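Local structure of oxalate biosynthetic component 1 (Burkholderia thailandensis, 5IKY) at residues D615-H620 with R734-S740; L634-R638 with S671-R675; T280-G284 with F320-Y326. The protein is a bifunctional enzyme of quorum sensing-dependent oxalate production, a serine hydrolase with an unusual oxyanion hole and an additional lyase activity. All blocks are in the same frame, centred on the assembly; numbering follows the deposited sequence.

Contact 1 (D615-H620 with R734-S740)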
loop_
_atom_site.group_PDB
_atom_site.type_symbol
_atom_site.label_atom_id
_atom_site.label_comp_id
_atom_site.label_asym_id
_atom_site.label_seq_id
_atom_site.Cartn_x
_atom_site.Cartn_y
_atom_site.Cartn_z
ATOM N N ASP A 615 26.337 -3.716 22.433
ATOM C CA ASP A 615 27.131 -2.818 23.267
ATOM C C ASP A 615 26.508 -2.641 24.651
ATOM O O ASP A 615 27.198 -2.300 25.612
ATOM C CB ASP A 615 27.292 -1.455 22.588
ATOM C CG ASP A 615 28.138 -1.525 21.329
ATOM O OD1 ASP A 615 28.374 -2.645 20.828
ATOM O OD2 ASP A 615 28.565 -0.456 20.839
ATOM N N ARG A 616 25.202 -2.876 24.743
ATOM C CA ARG A 616 24.481 -2.750 26.004
ATOM C C ARG A 616 24.493 -4.056 26.795
ATOM O O ARG A 616 24.123 -4.082 27.969
ATOM C CB ARG A 616 23.037 -2.307 25.751
ATOM C CG ARG A 616 22.903 -0.895 25.203
ATOM C CD ARG A 616 21.473 -0.596 24.780
ATOM N NE ARG A 616 20.527 -0.750 25.882
ATOM C CZ ARG A 616 19.343 -1.342 25.770
ATOM N NH1 ARG A 616 18.959 -1.842 24.604
ATOM N NH2 ARG A 616 18.544 -1.439 26.825
ATOM N N TYR A 617 24.919 -5.136 26.147
ATOM C CA TYR A 617 24.942 -6.451 26.782
ATOM C C TYR A 617 26.275 -6.720 27.476
ATOM O O TYR A 617 27.342 -6.497 26.904
ATOM C CB TYR A 617 24.649 -7.546 25.753
ATOM C CG TYR A 617 23.215 -7.550 25.266
ATOM C CD1 TYR A 617 22.767 -6.606 24.350
ATOM C CD2 TYR A 617 22.308 -8.498 25.722
ATOM C CE1 TYR A 617 21.456 -6.603 23.905
ATOM C CE2 TYR A 617 20.996 -8.504 25.280
ATOM C CZ TYR A 617 20.575 -7.555 24.372
ATOM O OH TYR A 617 19.270 -7.557 23.931
ATOM N N GLU A 618 26.199 -7.198 28.714
ATOM C CA GLU A 618 27.386 -7.450 29.524
ATOM C C GLU A 618 28.224 -8.594 28.960
ATOM O O GLU A 618 29.433 -8.461 28.772
ATOM C CB GLU A 618 26.981 -7.764 30.967
ATOM C CG GLU A 618 28.148 -7.925 31.925
ATOM C CD GLU A 618 28.492 -6.637 32.650
ATOM O OE1 GLU A 618 28.181 -6.531 33.855
ATOM O OE2 GLU A 618 29.071 -5.730 32.014
ATOM N N ASP A 619 27.570 -9.720 28.692
ATOM C CA ASP A 619 28.253 -10.905 28.184
ATOM C C ASP A 619 28.134 -11.004 26.666
ATOM O O ASP A 619 27.644 -12.003 26.139
ATOM C CB ASP A 619 27.686 -12.167 28.838
ATOM C CG ASP A 619 27.710 -12.100 30.355
ATOM O OD1 ASP A 619 28.533 -11.341 30.910
ATOM O OD2 ASP A 619 26.900 -12.807 30.993
ATOM N N HIS A 620 28.585 -9.967 25.968
ATOM C CA HIS A 620 28.463 -9.919 24.515
ATOM C C HIS A 620 29.465 -10.835 23.819
ATOM O O HIS A 620 29.185 -11.369 22.745
ATOM C CB HIS A 620 28.634 -8.483 24.011
ATOM C CG HIS A 620 29.890 -7.818 24.483
ATOM N ND1 HIS A 620 31.038 -7.770 23.721
ATOM C CD2 HIS A 620 30.175 -7.162 25.633
ATOM C CE1 HIS A 620 31.978 -7.120 24.385
ATOM N NE2 HIS A 620 31.479 -6.740 25.547
ATOM N N ARG A 734 27.381 3.978 26.554
ATOM C CA ARG A 734 28.390 3.036 26.081
ATOM C C ARG A 734 29.670 3.133 26.910
ATOM O O ARG A 734 30.409 2.157 27.053
ATOM C CB ARG A 734 28.703 3.282 24.603
ATOM C CG ARG A 734 29.451 2.141 23.931
ATOM C CD ARG A 734 29.869 2.499 22.511
ATOM N NE ARG A 734 30.311 1.324 21.765
ATOM C CZ ARG A 734 31.525 0.791 21.859
ATOM N NH1 ARG A 734 32.428 1.326 22.669
ATOM N NH2 ARG A 734 31.835 -0.281 21.142
ATOM N N ASP A 735 29.920 4.318 27.457
ATOM C CA ASP A 735 31.120 4.567 28.247
ATOM C C ASP A 735 31.041 3.922 29.629
ATOM O O ASP A 735 32.045 3.823 30.333
ATOM C CB ASP A 735 31.356 6.072 28.381
ATOM C CG ASP A 735 31.668 6.733 27.053
ATOM O OD1 ASP A 735 31.544 6.059 26.008
ATOM O OD2 ASP A 735 32.033 7.928 27.051
ATOM N N ARG A 736 29.845 3.486 30.014
ATOM C CA ARG A 736 29.650 2.826 31.300
ATOM C C ARG A 736 29.479 1.320 31.131
ATOM O O ARG A 736 29.080 0.626 32.064
ATOM C CB ARG A 736 28.428 3.395 32.026
ATOM C CG ARG A 736 28.416 4.903 32.178
ATOM C CD ARG A 736 27.406 5.316 33.236
ATOM N NE ARG A 736 26.205 4.484 33.193
ATOM C CZ ARG A 736 25.068 4.837 32.603
ATOM N NH1 ARG A 736 24.964 6.016 32.004
ATOM N NH2 ARG A 736 24.030 4.013 32.617
ATOM N N SER A 737 29.772 0.820 29.935
ATOM C CA SER A 737 29.607 -0.601 29.655
ATOM C C SER A 737 30.941 -1.269 29.349
ATOM O O SER A 737 31.960 -0.598 29.179
ATOM C CB SER A 737 28.645 -0.808 28.482
ATOM O OG SER A 737 29.214 -0.349 27.267
ATOM N N ASN A 738 30.927 -2.596 29.283
ATOM C CA ASN A 738 32.100 -3.346 28.856
ATOM C C ASN A 738 32.031 -3.625 27.360
ATOM O O ASN A 738 32.293 -4.739 26.906
ATOM C CB ASN A 738 32.232 -4.652 29.645
ATOM C CG ASN A 738 30.989 -5.514 29.561
ATOM O OD1 ASN A 738 29.891 -5.019 29.306
ATOM N ND2 ASN A 738 31.156 -6.815 29.780
ATOM N N ALA A 739 31.661 -2.600 26.600
ATOM C CA ALA A 739 31.620 -2.693 25.149
ATOM C C ALA A 739 33.032 -2.634 24.586
ATOM O O ALA A 739 33.914 -2.002 25.170
ATOM C CB ALA A 739 30.764 -1.583 24.567
ATOM N N SER A 740 33.240 -3.294 23.450
ATOM C CA SER A 740 34.556 -3.368 22.826
ATOM C C SER A 740 35.120 -1.985 22.507
ATOM O O SER A 740 34.492 -1.194 21.801
ATOM C CB SER A 740 34.491 -4.207 21.549
ATOM O OG SER A 740 33.776 -5.411 21.769
#

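Contact 2 (L634-R638 with S671-R675)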
loop_
_atom_site.group_PDB
_atom_site.type_symbol
_atom_site.label_atom_id
_atom_site.label_comp_id
_atom_site.label_asym_id
_atom_site.label_seq_id
_atom_site.Cartn_x
_atom_site.Cartn_y
_atom_site.Cartn_z
ATOM N N LEU A 634 12.599 -8.883 24.584
ATOM C CA LEU A 634 12.484 -9.232 25.994
ATOM C C LEU A 634 13.017 -8.119 26.887
ATOM O O LEU A 634 12.328 -7.662 27.800
ATOM C CB LEU A 634 13.223 -10.538 26.289
ATOM C CG LEU A 634 12.630 -11.796 25.654
ATOM C CD1 LEU A 634 13.332 -13.044 26.174
ATOM C CD2 LEU A 634 11.135 -11.861 25.913
ATOM N N ASN A 635 14.245 -7.688 26.618
ATOM C CA ASN A 635 14.858 -6.612 27.384
ATOM C C ASN A 635 14.099 -5.301 27.216
ATOM O O ASN A 635 14.043 -4.488 28.137
ATOM C CB ASN A 635 16.319 -6.428 26.975
ATOM C CG ASN A 635 17.190 -7.592 27.397
ATOM O OD1 ASN A 635 17.549 -7.720 28.569
ATOM N ND2 ASN A 635 17.540 -8.447 26.443
ATOM N N PHE A 636 13.520 -5.105 26.036
ATOM C CA PHE A 636 12.688 -3.939 25.771
ATOM C C PHE A 636 11.519 -3.895 26.744
ATOM O O PHE A 636 11.204 -2.847 27.307
ATOM C CB PHE A 636 12.176 -3.956 24.330
ATOM C CG PHE A 636 11.249 -2.821 24.000
ATOM C CD1 PHE A 636 11.752 -1.586 23.623
ATOM C CD2 PHE A 636 9.874 -2.989 24.056
ATOM C CE1 PHE A 636 10.904 -0.541 23.316
ATOM C CE2 PHE A 636 9.020 -1.946 23.749
ATOM C CZ PHE A 636 9.536 -0.721 23.378
ATOM N N ALA A 637 10.883 -5.046 26.933
ATOM C CA ALA A 637 9.778 -5.169 27.873
ATOM C C ALA A 637 10.253 -4.881 29.292
ATOM O O ALA A 637 9.602 -4.151 30.036
ATOM C CB ALA A 637 9.160 -6.553 27.788
ATOM N N ARG A 638 11.396 -5.457 29.656
ATOM C CA ARG A 638 12.009 -5.199 30.954
ATOM C C ARG A 638 12.336 -3.718 31.105
ATOM O O ARG A 638 12.186 -3.140 32.180
ATOM C CB ARG A 638 13.282 -6.031 31.125
ATOM C CG ARG A 638 13.087 -7.527 30.946
ATOM C CD ARG A 638 14.415 -8.269 31.029
ATOM N NE ARG A 638 15.104 -8.034 32.296
ATOM C CZ ARG A 638 16.282 -7.428 32.410
ATOM N NH1 ARG A 638 16.916 -6.992 31.328
ATOM N NH2 ARG A 638 16.832 -7.259 33.606
ATOM N N SER A 671 24.847 -13.899 30.179
ATOM C CA SER A 671 23.404 -13.911 29.973
ATOM C C SER A 671 22.976 -12.943 28.876
ATOM O O SER A 671 23.734 -12.054 28.487
ATOM C CB SER A 671 22.675 -13.567 31.272
ATOM O OG SER A 671 21.283 -13.427 31.045
ATOM N N TYR A 672 21.756 -13.127 28.378
ATOM C CA TYR A 672 21.180 -12.212 27.400
ATOM C C TYR A 672 20.385 -11.110 28.093
ATOM O O TYR A 672 19.762 -10.277 27.440
ATOM C CB TYR A 672 20.285 -12.960 26.409
ATOM C CG TYR A 672 21.028 -13.596 25.253
ATOM C CD1 TYR A 672 22.386 -13.874 25.339
ATOM C CD2 TYR A 672 20.370 -13.908 24.071
ATOM C CE1 TYR A 672 23.066 -14.451 24.280
ATOM C CE2 TYR A 672 21.040 -14.484 23.010
ATOM C CZ TYR A 672 22.387 -14.753 23.119
ATOM O OH TYR A 672 23.053 -15.326 22.059
ATOM N N SER A 673 20.407 -11.122 29.421
ATOM C CA SER A 673 19.759 -10.083 30.204
ATOM C C SER A 673 20.598 -8.809 30.145
ATOM O O SER A 673 21.822 -8.856 30.273
ATOM C CB SER A 673 19.557 -10.538 31.655
ATOM O OG SER A 673 19.566 -9.430 32.539
ATOM N N VAL A 674 19.943 -7.672 29.932
ATOM C CA VAL A 674 20.636 -6.389 29.920
ATOM C C VAL A 674 20.670 -5.794 31.326
ATOM O O VAL A 674 19.637 -5.703 31.994
ATOM C CB VAL A 674 19.966 -5.389 28.951
ATOM C CG1 VAL A 674 20.550 -4.000 29.130
ATOM C CG2 VAL A 674 20.122 -5.854 27.510
ATOM N N ARG A 675 21.862 -5.406 31.771
ATOM C CA ARG A 675 22.035 -4.790 33.082
ATOM C C ARG A 675 21.158 -3.549 33.217
ATOM O O ARG A 675 20.885 -2.862 32.232
ATOM C CB ARG A 675 23.504 -4.434 33.319
#

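Contact 3 (T280-G284 with F320-Y326)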
loop_
_atom_site.group_PDB
_atom_site.type_symbol
_atom_site.label_atom_id
_atom_site.label_comp_id
_atom_site.label_asym_id
_atom_site.label_seq_id
_atom_site.Cartn_x
_atom_site.Cartn_y
_atom_site.Cartn_z
ATOM N N THR A 280 -23.674 6.353 8.438
ATOM C CA THR A 280 -24.586 6.447 9.571
ATOM C C THR A 280 -26.008 6.224 9.076
ATOM O O THR A 280 -26.975 6.396 9.817
ATOM C CB THR A 280 -24.486 7.810 10.285
ATOM O OG1 THR A 280 -24.887 8.852 9.387
ATOM C CG2 THR A 280 -23.060 8.066 10.749
ATOM N N SER A 281 -26.110 5.833 7.810
ATOM C CA SER A 281 -27.388 5.658 7.131
ATOM C C SER A 281 -28.298 4.649 7.823
ATOM O O SER A 281 -27.840 3.621 8.325
ATOM C CB SER A 281 -27.147 5.230 5.682
ATOM O OG SER A 281 -28.353 4.852 5.050
ATOM N N ALA A 282 -29.591 4.955 7.844
ATOM C CA ALA A 282 -30.588 4.032 8.372
ATOM C C ALA A 282 -31.446 3.478 7.238
ATOM O O ALA A 282 -32.578 3.046 7.455
ATOM C CB ALA A 282 -31.455 4.718 9.415
ATOM N N ARG A 283 -30.895 3.499 6.026
ATOM C CA ARG A 283 -31.570 2.955 4.851
ATOM C C ARG A 283 -31.824 1.461 5.014
ATOM O O ARG A 283 -30.911 0.702 5.338
ATOM C CB ARG A 283 -30.739 3.214 3.591
ATOM C CG ARG A 283 -31.407 2.798 2.288
ATOM C CD ARG A 283 -30.497 3.106 1.106
ATOM N NE ARG A 283 -31.166 2.944 -0.183
ATOM C CZ ARG A 283 -30.615 3.262 -1.352
ATOM N NH1 ARG A 283 -31.292 3.086 -2.479
ATOM N NH2 ARG A 283 -29.385 3.761 -1.392
ATOM N N GLY A 284 -33.066 1.045 4.791
ATOM C CA GLY A 284 -33.449 -0.344 4.966
ATOM C C GLY A 284 -34.114 -0.579 6.308
ATOM O O GLY A 284 -34.625 -1.665 6.580
ATOM N N PHE A 320 -36.171 7.869 -1.275
ATOM C CA PHE A 320 -35.936 7.329 -2.610
ATOM C C PHE A 320 -37.251 7.078 -3.339
ATOM O O PHE A 320 -38.193 6.533 -2.764
ATOM C CB PHE A 320 -35.132 6.028 -2.537
ATOM C CG PHE A 320 -33.789 6.176 -1.877
ATOM C CD1 PHE A 320 -32.677 6.542 -2.616
ATOM C CD2 PHE A 320 -33.639 5.935 -0.521
ATOM C CE1 PHE A 320 -31.438 6.675 -2.013
ATOM C CE2 PHE A 320 -32.403 6.065 0.089
ATOM C CZ PHE A 320 -31.302 6.436 -0.658
ATOM N N GLN A 321 -37.309 7.480 -4.607
ATOM C CA GLN A 321 -38.472 7.197 -5.441
ATOM C C GLN A 321 -38.623 5.697 -5.665
ATOM O O GLN A 321 -39.736 5.188 -5.791
ATOM C CB GLN A 321 -38.365 7.915 -6.786
ATOM C CG GLN A 321 -38.428 9.428 -6.689
ATOM C CD GLN A 321 -38.838 10.077 -7.999
ATOM O OE1 GLN A 321 -39.383 9.421 -8.888
ATOM N NE2 GLN A 321 -38.580 11.374 -8.121
ATOM N N ALA A 322 -37.495 4.994 -5.712
ATOM C CA ALA A 322 -37.492 3.547 -5.889
ATOM C C ALA A 322 -37.896 2.841 -4.600
ATOM O O ALA A 322 -38.024 1.619 -4.565
ATOM C CB ALA A 322 -36.123 3.070 -6.348
ATOM N N GLY A 323 -38.092 3.618 -3.540
ATOM C CA GLY A 323 -38.547 3.072 -2.278
ATOM C C GLY A 323 -37.474 3.062 -1.212
ATOM O O GLY A 323 -36.277 3.038 -1.512
ATOM N N GLY A 324 -37.904 3.070 0.043
ATOM C CA GLY A 324 -36.979 3.082 1.157
ATOM C C GLY A 324 -36.551 4.493 1.496
ATOM O O GLY A 324 -37.096 5.467 0.970
ATOM N N GLY A 325 -35.564 4.603 2.376
ATOM C CA GLY A 325 -35.092 5.894 2.829
ATOM C C GLY A 325 -35.160 6.005 4.338
ATOM O O GLY A 325 -35.532 5.053 5.024
ATOM N N TYR A 326 -34.807 7.173 4.855
ATOM C CA TYR A 326 -34.762 7.388 6.295
ATOM C C TYR A 326 -34.884 8.871 6.610
ATOM O O TYR A 326 -34.567 9.723 5.779
ATOM C CB TYR A 326 -33.469 6.812 6.885
ATOM C CG TYR A 326 -32.209 7.230 6.154
ATOM C CD1 TYR A 326 -31.808 6.581 4.990
ATOM C CD2 TYR A 326 -31.414 8.265 6.632
ATOM C CE1 TYR A 326 -30.659 6.958 4.319
ATOM C CE2 TYR A 326 -30.259 8.646 5.966
ATOM C CZ TYR A 326 -29.889 7.989 4.811
ATOM O OH TYR A 326 -28.745 8.361 4.143
#

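Contact 1 (D615-H620 with R734-S740)
Asp615 and Arg734 form the salt bridge of this contact. Asp615 OD2 takes a hydrogen bond from Arg734 NE at 2.7 Å. A second one, from Arg734 NH2, is weak. The donor NE stands above the carboxylate plane, and the two flat groups are turned steeply, 79° apart. The arginine chain runs extended from CG to NE, which carries its charged end from the close of helix 715-734 to the aspartate. Arg734 NH2 also donates to Ser740 O, 2.9 Å away and in the guanidinium plane. Ala739 CB lies over the centre of one face of the same group. These bonds probably fix the rotation of the guanidinium.

Asp615 CB also meets Ala739 CB, at 4.0 Å. Ser737 approaches Asp615 O, but its OG bonds to Arg734 O. The backbone N of Ser737 donates to the same oxygen and closes a type I turn from Arg734 to Ser737. The turn leads out of helix 715-734 into the link toward strand 747-752. The contact thus ties a loop of the cap domain to the chain leading into the mixed sheet of the alpha/beta-hydrolase part.

Further along, Glu618 O accepts from Asn738 ND2 at 2.6 Å. The glutamate side chain bends at chi2 (94°), which brings its carboxylate near the same amide. There the two flat groups stand almost perpendicular, and OE2 makes no hydrogen bond with the amide.

His620 answers with its ring. His620 NE2 donates to Asn738 O at 2.6 Å, with an N-H...O angle of 146°. The oxygen lies at the ring edge, slightly tilted from its plane. Asn738 is therefore held at both ends, by its side-chain amide and by its own carbonyl. Ser740 OG approaches His620 CE1 obliquely, at 3.6 Å.

Contact 2 (L634-R638 with S671-R675)
Asn635 OD1 is gripped by two N-H groups. The backbone N of Val674 donates to Asn635 OD1 at 2.8 Å, from above the carbonyl plane of the amide. Arg638 NH1, one helical turn on, adds a weak bond to Asn635 OD1 at 2.9 Å. The other end of the amide donates: Asn635 ND2 reaches Tyr672 O at 3.0 Å, and that oxygen lies in the amide plane. ND2 also bonds to Pro631 O in the preceding turn of the helix. The buried amide thus reads the backbone of the loop at two points, which should fix its flip. Val674 CG2 packs against Asn635 CG at 3.4 Å.

Arg638 NH1 makes the straightest bond across the contact, to Val674 O at 3.1 Å and 169°. It meets a lone pair in the carbonyl plane. The arginine chain bends at chi3 (58°) to bring NH1 there, while NE pairs with Asp652. Ser673 OG sits over one guanidinium face.

In the cap domain, these side chains pin the loop before helix 682-690 to one flank of helix 629-641. Leu634, Phe636 and Ala637 of this helix pack on helix 592-602.

Contact 3 (T280-G284 with F320-Y326)
Arg283 and Phe320 stack flat on each other. The guanidinium lies over one face of the ring, with planes 12° apart. Arg283 CZ is 3.6 Å from the centroid of the Phe320 ring and 23° off the ring normal, a cation-pi contact. The approach is shifted toward the rim, and Phe320 CZ lies under the centre of the guanidinium. The arginine side chain is stretched out, with CG anti to the backbone N (chi1 -175°) and the chain extended to NE. That length carries the charge across to the phenylalanine.

Tyr326 makes the other half of the contact. One face of its ring rests on the backbone of 281-282, with Ala282 N over its centre. Ser281 OG touches Tyr326 CE1 at 3.2 Å. Ala282 CB meets Tyr326 CB at 3.9 Å, and Arg283 CB packs against Tyr326 CD1 at 3.8 Å.

Both segments belong to the part related to beta-keto acid cleavage enzymes, of the TIM-barrel clan. Segment 280-284 follows strand 275-278 of the parallel barrel sheet. Segment 320-326 forms the turn after strand 318-319 and runs into strand 325-326, which pairs with it antiparallel as a small hairpin. The contact therefore joins a loop after one barrel strand to a hairpin following the next, strand 310-313.

Second-shell contacts are consistent with holding the groups in place. Ser281 OG accepts from Arg283 N at 3.0 Å, an ST turn that shapes the backbone under the tyrosine. Thr280 OG1 bonds to Ser312 O, and Arg283 O accepts from Asn253. In segment 320-326, a type I turn runs from Phe320 to Gly323. Gly324 C and Gly325 N lie at the edge of the Phe320 ring. Tyr326 pairs through its backbone with Val318, and its side chain also touches Phe352 and Arg294.

Overall arrangement
Contacts 1 and 2 are neighbours, with centres 13 Å apart, and contact 2 is nested in the chain loop that contact 1 closes. Tyr617 bridges them: its ring packs on Val674, with Tyr617 CE2 3.6 Å from Val674 CG2, and also touches Asn635. Both lie on the same side of the chain's centre; contact 2 and segment 615-620 belong to the cap domain. Contact 3 closes earlier in the chain, in the TIM-barrel-related part. Its centre is 68 Å from that of contact 1 and 58 Å from that of contact 2. It is also the one near the metal: the side chain of Ser281 is about 6 Å from the magnesium ion bound by His227 and Glu477.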